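Local coordinates for PaaX domain-containing protein, C-domain protein (Mycobacterium tuberculosis, PDB 3KFW) that is of unknown function but, by kinship with the PaaX transcriptional repressors, probably binds DNA to regulate transcription, at residues G163-G168 with D209-G214; Q157-S162 with T197-P202. One frame throughout, in Å; residues are numbered along the deposited sequence.

Contact 1 (G163-G168 with D209-G214)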
ATOM      1  N   GLY A 163       4.964 -23.242  10.581  1.00 28.65           N
ATOM      2  CA  GLY A 163       5.900 -23.662   9.519  1.00 28.52           C
ATOM      3  C   GLY A 163       7.347 -23.623   9.955  1.00 29.75           C
ATOM      4  O   GLY A 163       8.182 -24.391   9.447  1.00 30.22           O
ATOM      5  N   TRP A 164       7.666 -22.720  10.878  1.00 29.50           N
ATOM      6  CA  TRP A 164       9.039 -22.571  11.309  1.00 30.70           C
ATOM      7  C   TRP A 164       9.370 -23.646  12.337  1.00 30.61           C
ATOM      8  O   TRP A 164      10.503 -24.104  12.395  1.00 30.79           O
ATOM      9  CB  TRP A 164       9.244 -21.222  11.965  1.00 30.80           C
ATOM     10  CG  TRP A 164      10.706 -20.833  12.217  1.00 31.36           C
ATOM     11  CD1 TRP A 164      11.510 -19.989  11.427  1.00 26.08           C
ATOM     12  CD2 TRP A 164      11.510 -21.195  13.366  1.00 29.74           C
ATOM     13  NE1 TRP A 164      12.772 -19.866  12.024  1.00 29.04           N
ATOM     14  CE2 TRP A 164      12.790 -20.590  13.202  1.00 27.89           C
ATOM     15  CE3 TRP A 164      11.286 -21.999  14.487  1.00 31.67           C
ATOM     16  CZ2 TRP A 164      13.805 -20.752  14.126  1.00 27.52           C
ATOM     17  CZ3 TRP A 164      12.325 -22.164  15.427  1.00 30.71           C
ATOM     18  CH2 TRP A 164      13.565 -21.539  15.235  1.00 28.10           C
ATOM     19  N   THR A 165       8.366 -23.970  13.153  1.00 29.99           N
ATOM     20  CA  THR A 165       8.298 -25.099  14.079  1.00 29.51           C
ATOM     21  C   THR A 165       8.447 -26.421  13.322  1.00 30.42           C
ATOM     22  O   THR A 165       9.352 -27.197  13.650  1.00 30.82           O
ATOM     23  CB  THR A 165       6.908 -25.071  14.828  1.00 29.46           C
ATOM     24  OG1 THR A 165       6.864 -23.925  15.691  1.00 28.37           O
ATOM     25  CG2 THR A 165       6.596 -26.381  15.614  1.00 26.69           C
ATOM     26  N   GLU A 166       7.591 -26.673  12.318  1.00 30.13           N
ATOM     27  CA  GLU A 166       7.714 -27.885  11.488  1.00 31.49           C
ATOM     28  C   GLU A 166       9.111 -28.034  10.844  1.00 31.18           C
ATOM     29  O   GLU A 166       9.680 -29.136  10.832  1.00 31.91           O
ATOM     30  CB  GLU A 166       6.611 -27.969  10.419  1.00 31.65           C
ATOM     31  CG  GLU A 166       6.589 -29.309   9.607  1.00 37.70           C
ATOM     32  CD  GLU A 166       5.157 -29.737   9.123  1.00 47.31           C
ATOM     33  OE1 GLU A 166       4.506 -30.616   9.786  1.00 49.71           O
ATOM     34  OE2 GLU A 166       4.672 -29.184   8.090  1.00 46.79           O
ATOM     35  N   ALA A 167       9.676 -26.931  10.352  1.00 30.63           N
ATOM     36  CA  ALA A 167      11.005 -26.965   9.688  1.00 30.60           C
ATOM     37  C   ALA A 167      12.089 -27.241  10.670  1.00 29.97           C
ATOM     38  O   ALA A 167      13.080 -27.878  10.306  1.00 29.52           O
ATOM     39  CB  ALA A 167      11.327 -25.678   8.908  1.00 29.99           C
ATOM     40  N   GLY A 168      11.887 -26.791  11.913  1.00 29.65           N
ATOM     41  CA  GLY A 168      12.901 -26.945  12.952  1.00 29.56           C
ATOM     42  C   GLY A 168      13.000 -28.402  13.415  1.00 29.60           C
ATOM     43  O   GLY A 168      14.079 -28.971  13.468  1.00 29.97           O
ATOM     44  N   ASP A 209       5.537 -26.388  21.529  1.00 30.27           N
ATOM     45  CA  ASP A 209       6.290 -27.192  20.577  1.00 29.37           C
ATOM     46  C   ASP A 209       7.343 -26.347  19.809  1.00 29.17           C
ATOM     47  O   ASP A 209       7.841 -26.787  18.788  1.00 29.17           O
ATOM     48  CB  ASP A 209       5.391 -28.016  19.637  1.00 28.61           C
ATOM     49  CG  ASP A 209       4.500 -27.146  18.731  1.00 30.76           C
ATOM     50  OD1 ASP A 209       4.302 -25.940  19.069  1.00 28.60           O
ATOM     51  OD2 ASP A 209       4.003 -27.675  17.672  1.00 28.93           O
ATOM     52  N   TRP A 210       7.706 -25.176  20.327  1.00 28.50           N
ATOM     53  CA  TRP A 210       8.735 -24.357  19.705  1.00 30.41           C
ATOM     54  C   TRP A 210      10.149 -25.050  19.767  1.00 31.31           C
ATOM     55  O   TRP A 210      10.631 -25.357  20.871  1.00 31.69           O
ATOM     56  CB  TRP A 210       8.770 -22.992  20.399  1.00 29.86           C
ATOM     57  CG  TRP A 210       9.624 -22.016  19.689  1.00 31.23           C
ATOM     58  CD1 TRP A 210      10.877 -21.605  20.056  1.00 29.07           C
ATOM     59  CD2 TRP A 210       9.307 -21.305  18.456  1.00 28.57           C
ATOM     60  NE1 TRP A 210      11.356 -20.689  19.137  1.00 29.17           N
ATOM     61  CE2 TRP A 210      10.434 -20.489  18.148  1.00 27.37           C
ATOM     62  CE3 TRP A 210       8.200 -21.299  17.590  1.00 25.61           C
ATOM     63  CZ2 TRP A 210      10.481 -19.663  17.022  1.00 27.61           C
ATOM     64  CZ3 TRP A 210       8.228 -20.485  16.462  1.00 25.94           C
ATOM     65  CH2 TRP A 210       9.365 -19.669  16.182  1.00 29.40           C
ATOM     66  N   PRO A 211      10.791 -25.309  18.600  1.00 31.52           N
ATOM     67  CA  PRO A 211      12.105 -26.011  18.534  1.00 31.99           C
ATOM     68  C   PRO A 211      13.388 -25.157  18.738  1.00 32.17           C
ATOM     69  O   PRO A 211      14.473 -25.670  18.548  1.00 32.76           O
ATOM     70  CB  PRO A 211      12.113 -26.624  17.106  1.00 31.95           C
ATOM     71  CG  PRO A 211      11.329 -25.635  16.275  1.00 31.11           C
ATOM     72  CD  PRO A 211      10.257 -25.033  17.243  1.00 31.49           C
ATOM     73  N   GLY A 212      13.272 -23.897  19.154  1.00 33.03           N
ATOM     74  CA  GLY A 212      14.429 -22.978  19.290  1.00 33.15           C
ATOM     75  C   GLY A 212      15.562 -23.492  20.160  1.00 33.96           C
ATOM     76  O   GLY A 212      16.720 -23.577  19.709  1.00 36.01           O
ATOM     77  N   ALA A 213      15.234 -23.848  21.394  1.00 33.01           N
ATOM     78  CA  ALA A 213      16.193 -24.362  22.379  1.00 32.39           C
ATOM     79  C   ALA A 213      16.855 -25.688  21.942  1.00 32.94           C
ATOM     80  O   ALA A 213      18.093 -25.892  22.131  1.00 31.67           O
ATOM     81  CB  ALA A 213      15.520 -24.515  23.732  1.00 29.92           C
ATOM     82  N   GLY A 214      16.020 -26.577  21.380  1.00 33.09           N
ATOM     83  CA  GLY A 214      16.477 -27.832  20.786  1.00 33.27           C
ATOM     84  C   GLY A 214      17.487 -27.535  19.686  1.00 34.03           C
ATOM     85  O   GLY A 214      18.536 -28.187  19.611  1.00 33.69           O
TER
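Trp164 and Trp210 carry the aromatic part of this contact, lying in an offset stack with their six-membered rings tilted by only 6° and the centroids 4.5 Å apart. The overlap is displaced toward the rims: CE3 of Trp164 comes 3.5 Å from CH2 of Trp210, while the two side chains cross at about a right angle. The bond from CA to CB of Trp164 points toward the 209-214 segment, and CG stands anti to the backbone N (chi1 -169°), beside the carbonyl carbon; its NE1 is hydrogen-bonded to Thr197 OG1, and its ring also stacks with His194.

The apolar packing centres on Pro211, the N-cap residue of helix 212-234. Its CG approaches CZ3 of Trp164 at 3.7 Å, meeting the indole obliquely, and lies 3.6 Å from the carbonyl O of Thr165. At Gly168 the proline ring packs directly on the helix backbone, CG 3.9 Å from CA.

Around Thr165 the contacts are polar atom against carbon. OG1, hydrogen-bonded to Leu161 O one turn back in its helix, sits obliquely to the Trp210 ring, 3.5 Å from CE3. The methyl CG2 instead faces Asp209, 3.4 Å from its backbone O, which accepts a hydrogen bond from His169 NE2.

With Thr165 OG1 and Trp164 NE1 each committed to another partner, segments 163-168 and 209-214 meet through ring overlap and van der Waals fit among the two tryptophans, Thr165 and Pro211, and the His169 bond adds a polar tie from further along the same helix.

Contact 2 (Q157-S162 with T197-P202)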
ATOM      1  N   GLN A 157       0.445 -14.015  13.226  1.00 23.95           N
ATOM      2  CA  GLN A 157       0.011 -13.303  12.001  1.00 25.86           C
ATOM      3  C   GLN A 157       1.234 -12.636  11.278  1.00 25.66           C
ATOM      4  O   GLN A 157       1.323 -12.658  10.066  1.00 25.11           O
ATOM      5  CB  GLN A 157      -1.065 -12.279  12.417  1.00 26.62           C
ATOM      6  CG  GLN A 157      -2.240 -12.037  11.515  1.00 30.66           C
ATOM      7  CD  GLN A 157      -3.037 -13.310  11.148  1.00 33.94           C
ATOM      8  OE1 GLN A 157      -3.444 -14.098  12.011  1.00 26.97           O
ATOM      9  NE2 GLN A 157      -3.236 -13.506   9.836  1.00 33.21           N
ATOM     10  N   LEU A 158       2.196 -12.117  12.053  1.00 25.63           N
ATOM     11  CA  LEU A 158       3.447 -11.606  11.559  1.00 24.40           C
ATOM     12  C   LEU A 158       4.408 -12.686  11.039  1.00 26.05           C
ATOM     13  O   LEU A 158       5.126 -12.480  10.045  1.00 25.75           O
ATOM     14  CB  LEU A 158       4.126 -10.870  12.695  1.00 24.10           C
ATOM     15  CG  LEU A 158       3.463  -9.685  13.383  1.00 24.02           C
ATOM     16  CD1 LEU A 158       4.270  -9.345  14.586  1.00 22.79           C
ATOM     17  CD2 LEU A 158       3.327  -8.468  12.455  1.00 24.01           C
ATOM     18  N   TRP A 159       4.514 -13.819  11.740  1.00 27.04           N
ATOM     19  CA  TRP A 159       5.382 -14.920  11.248  1.00 26.54           C
ATOM     20  C   TRP A 159       4.600 -16.242  11.066  1.00 27.34           C
ATOM     21  O   TRP A 159       3.570 -16.466  11.741  1.00 26.78           O
ATOM     22  CB  TRP A 159       6.480 -15.169  12.251  1.00 26.62           C
ATOM     23  CG  TRP A 159       7.328 -13.980  12.505  1.00 26.85           C
ATOM     24  CD1 TRP A 159       8.435 -13.552  11.763  1.00 21.62           C
ATOM     25  CD2 TRP A 159       7.191 -13.062  13.594  1.00 25.02           C
ATOM     26  NE1 TRP A 159       8.970 -12.415  12.348  1.00 20.58           N
ATOM     27  CE2 TRP A 159       8.241 -12.088  13.460  1.00 24.87           C
ATOM     28  CE3 TRP A 159       6.327 -12.981  14.688  1.00 24.00           C
ATOM     29  CZ2 TRP A 159       8.404 -11.033  14.366  1.00 22.44           C
ATOM     30  CZ3 TRP A 159       6.497 -11.928  15.608  1.00 23.43           C
ATOM     31  CH2 TRP A 159       7.524 -10.963  15.423  1.00 22.93           C
ATOM     32  N   ASP A 160       5.098 -17.094  10.173  1.00 26.71           N
ATOM     33  CA  ASP A 160       4.585 -18.410   9.978  1.00 26.66           C
ATOM     34  C   ASP A 160       5.147 -19.264  11.112  1.00 27.08           C
ATOM     35  O   ASP A 160       6.152 -19.918  10.957  1.00 28.91           O
ATOM     36  CB  ASP A 160       5.042 -18.950   8.611  1.00 26.97           C
ATOM     37  CG  ASP A 160       4.548 -20.401   8.333  1.00 27.94           C
ATOM     38  OD1 ASP A 160       3.782 -20.966   9.135  1.00 27.01           O
ATOM     39  OD2 ASP A 160       4.950 -21.003   7.320  1.00 32.44           O
ATOM     40  N   LEU A 161       4.511 -19.261  12.265  1.00 26.83           N
ATOM     41  CA  LEU A 161       5.055 -19.960  13.399  1.00 25.85           C
ATOM     42  C   LEU A 161       4.980 -21.463  13.317  1.00 26.91           C
ATOM     43  O   LEU A 161       5.910 -22.137  13.766  1.00 26.35           O
ATOM     44  CB  LEU A 161       4.342 -19.544  14.656  1.00 24.33           C
ATOM     45  CG  LEU A 161       4.486 -18.091  15.016  1.00 23.29           C
ATOM     46  CD1 LEU A 161       3.562 -17.811  16.210  1.00 19.41           C
ATOM     47  CD2 LEU A 161       5.936 -17.731  15.313  1.00 21.13           C
ATOM     48  N   SER A 162       3.846 -22.009  12.849  1.00 27.44           N
ATOM     49  CA  SER A 162       3.746 -23.477  12.722  1.00 27.76           C
ATOM     50  C   SER A 162       4.744 -23.995  11.663  1.00 28.25           C
ATOM     51  O   SER A 162       5.330 -25.049  11.846  1.00 29.33           O
ATOM     52  CB  SER A 162       2.347 -23.903  12.378  1.00 26.38           C
ATOM     53  OG  SER A 162       1.998 -23.308  11.133  1.00 28.73           O
ATOM     54  N   THR A 197      16.671 -16.756  11.080  1.00 33.86           N
ATOM     55  CA  THR A 197      15.313 -16.291  10.864  1.00 32.96           C
ATOM     56  C   THR A 197      14.443 -16.400  12.104  1.00 32.88           C
ATOM     57  O   THR A 197      13.246 -16.139  12.017  1.00 32.76           O
ATOM     58  CB  THR A 197      14.563 -17.045   9.695  1.00 33.44           C
ATOM     59  OG1 THR A 197      14.107 -18.308  10.142  1.00 30.86           O
ATOM     60  CG2 THR A 197      15.438 -17.219   8.403  1.00 32.15           C
ATOM     61  N   ASP A 198      15.027 -16.812  13.247  1.00 32.18           N
ATOM     62  CA  ASP A 198      14.265 -17.005  14.466  1.00 29.99           C
ATOM     63  C   ASP A 198      13.587 -15.688  14.873  1.00 28.94           C
ATOM     64  O   ASP A 198      14.267 -14.644  14.991  1.00 26.54           O
ATOM     65  CB  ASP A 198      15.186 -17.461  15.582  1.00 30.24           C
ATOM     66  CG  ASP A 198      14.418 -17.906  16.868  1.00 32.84           C
ATOM     67  OD1 ASP A 198      13.259 -17.490  17.163  1.00 30.81           O
ATOM     68  OD2 ASP A 198      15.006 -18.707  17.602  1.00 36.61           O
ATOM     69  N   PRO A 199      12.251 -15.728  15.101  1.00 27.73           N
ATOM     70  CA  PRO A 199      11.643 -14.469  15.497  1.00 28.10           C
ATOM     71  C   PRO A 199      11.945 -14.046  16.926  1.00 28.62           C
ATOM     72  O   PRO A 199      11.566 -12.948  17.305  1.00 28.08           O
ATOM     73  CB  PRO A 199      10.150 -14.695  15.259  1.00 27.71           C
ATOM     74  CG  PRO A 199       9.985 -16.145  15.230  1.00 26.94           C
ATOM     75  CD  PRO A 199      11.235 -16.697  14.668  1.00 27.92           C
HETATM   76  N   MSE A 200      12.639 -14.897  17.703  1.00 30.10           N
HETATM   77  CA  MSE A 200      13.204 -14.494  18.995  1.00 30.80           C
HETATM   78  C   MSE A 200      12.124 -13.998  19.901  1.00 29.77           C
HETATM   79  O   MSE A 200      12.261 -12.910  20.468  1.00 28.84           O
HETATM   80  CB  MSE A 200      14.148 -13.334  18.765  1.00 32.14           C
HETATM   81  CG  MSE A 200      15.370 -13.424  19.516  1.00 39.17           C
HETATM   82 SE   MSE A 200      16.203 -15.005  18.807  1.00 56.47          SE
HETATM   83  CE  MSE A 200      17.313 -14.218  17.417  1.00 48.31           C
ATOM     84  N   LEU A 201      11.042 -14.776  20.007  1.00 29.21           N
ATOM     85  CA  LEU A 201       9.844 -14.334  20.690  1.00 29.15           C
ATOM     86  C   LEU A 201      10.044 -14.435  22.197  1.00 29.73           C
ATOM     87  O   LEU A 201      10.716 -15.346  22.671  1.00 29.68           O
ATOM     88  CB  LEU A 201       8.628 -15.179  20.248  1.00 29.00           C
ATOM     89  CG  LEU A 201       8.001 -14.986  18.848  1.00 29.88           C
ATOM     90  CD1 LEU A 201       6.893 -15.954  18.571  1.00 26.71           C
ATOM     91  CD2 LEU A 201       7.438 -13.583  18.640  1.00 32.91           C
ATOM     92  N   PRO A 202       9.430 -13.530  22.970  1.00 30.58           N
ATOM     93  CA  PRO A 202       9.520 -13.707  24.420  1.00 31.11           C
ATOM     94  C   PRO A 202       8.720 -14.924  24.902  1.00 31.85           C
ATOM     95  O   PRO A 202       7.685 -15.250  24.303  1.00 31.76           O
ATOM     96  CB  PRO A 202       8.842 -12.452  24.951  1.00 31.04           C
ATOM     97  CG  PRO A 202       7.825 -12.114  23.913  1.00 30.67           C
ATOM     98  CD  PRO A 202       8.362 -12.582  22.593  1.00 30.40           C
TER
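The two-residue break, Trp159 and Asp160, between helices 151-158 and 161-177, together with Leu161 at the start of the second, packs against the loop after helix 181-195 through Pro199 and Leu201. Pro199 makes a CH-pi contact with Trp159: its CB lies over the centre of the five-membered ring, 3.7 Å from the centroid and 10° off the ring normal. Leu158 CB lies over the opposite face of the indole, toward the rim, and the ring is thus held between a residue of its own segment and the proline. Leu201 meets the six-membered ring obliquely, its CD2 3.6 Å from CZ3 of Trp159.

The loop contains an Asx turn at Asp198. Asp198 OD1 accepts a bond from the backbone N of Met200 (selenomethionine) at 2.7 Å, from above the carboxylate plane, and OD2 forms a salt bridge with Arg216; Pro199 lies within this turn. Across the contact, Asp160 is the N-cap of helix 161-177, with OD1 bound to Gly163 N, while its OD2 forms a salt bridge with Arg101 of a second subunit.

Leu161 and Leu201 reach toward each other tip to tip, bringing CD2 of Leu161 3.8 Å from CD1 of Leu201. The same CD2 of Leu161 also approaches Pro199 CG more loosely, at 4.3 Å.

How the contacts relate
The centres of contacts 1 and 2 lie 10 Å apart, and both use helix 161-177, contact 2 at its start and contact 1 within its first turns. Along the chain the segments alternate: 157-162, 163-168, 197-202, then 209-214, so the loop between helices 181-195 and 212-234 supplies or leads into both partners. The contacts also touch directly: Trp210 CH2 packs 3.7 Å from Pro199 CG, and Trp210 CZ3 lies 3.8 Å from Leu161 CD2. A largely apolar cluster, with one probable hydrogen bond, thus joins the start of helix 161-177, the loop after helix 181-195 and the lead-in to helix 212-234; Trp159 extends it to Pro126 of strand 122-126 in the Cas2-like domain.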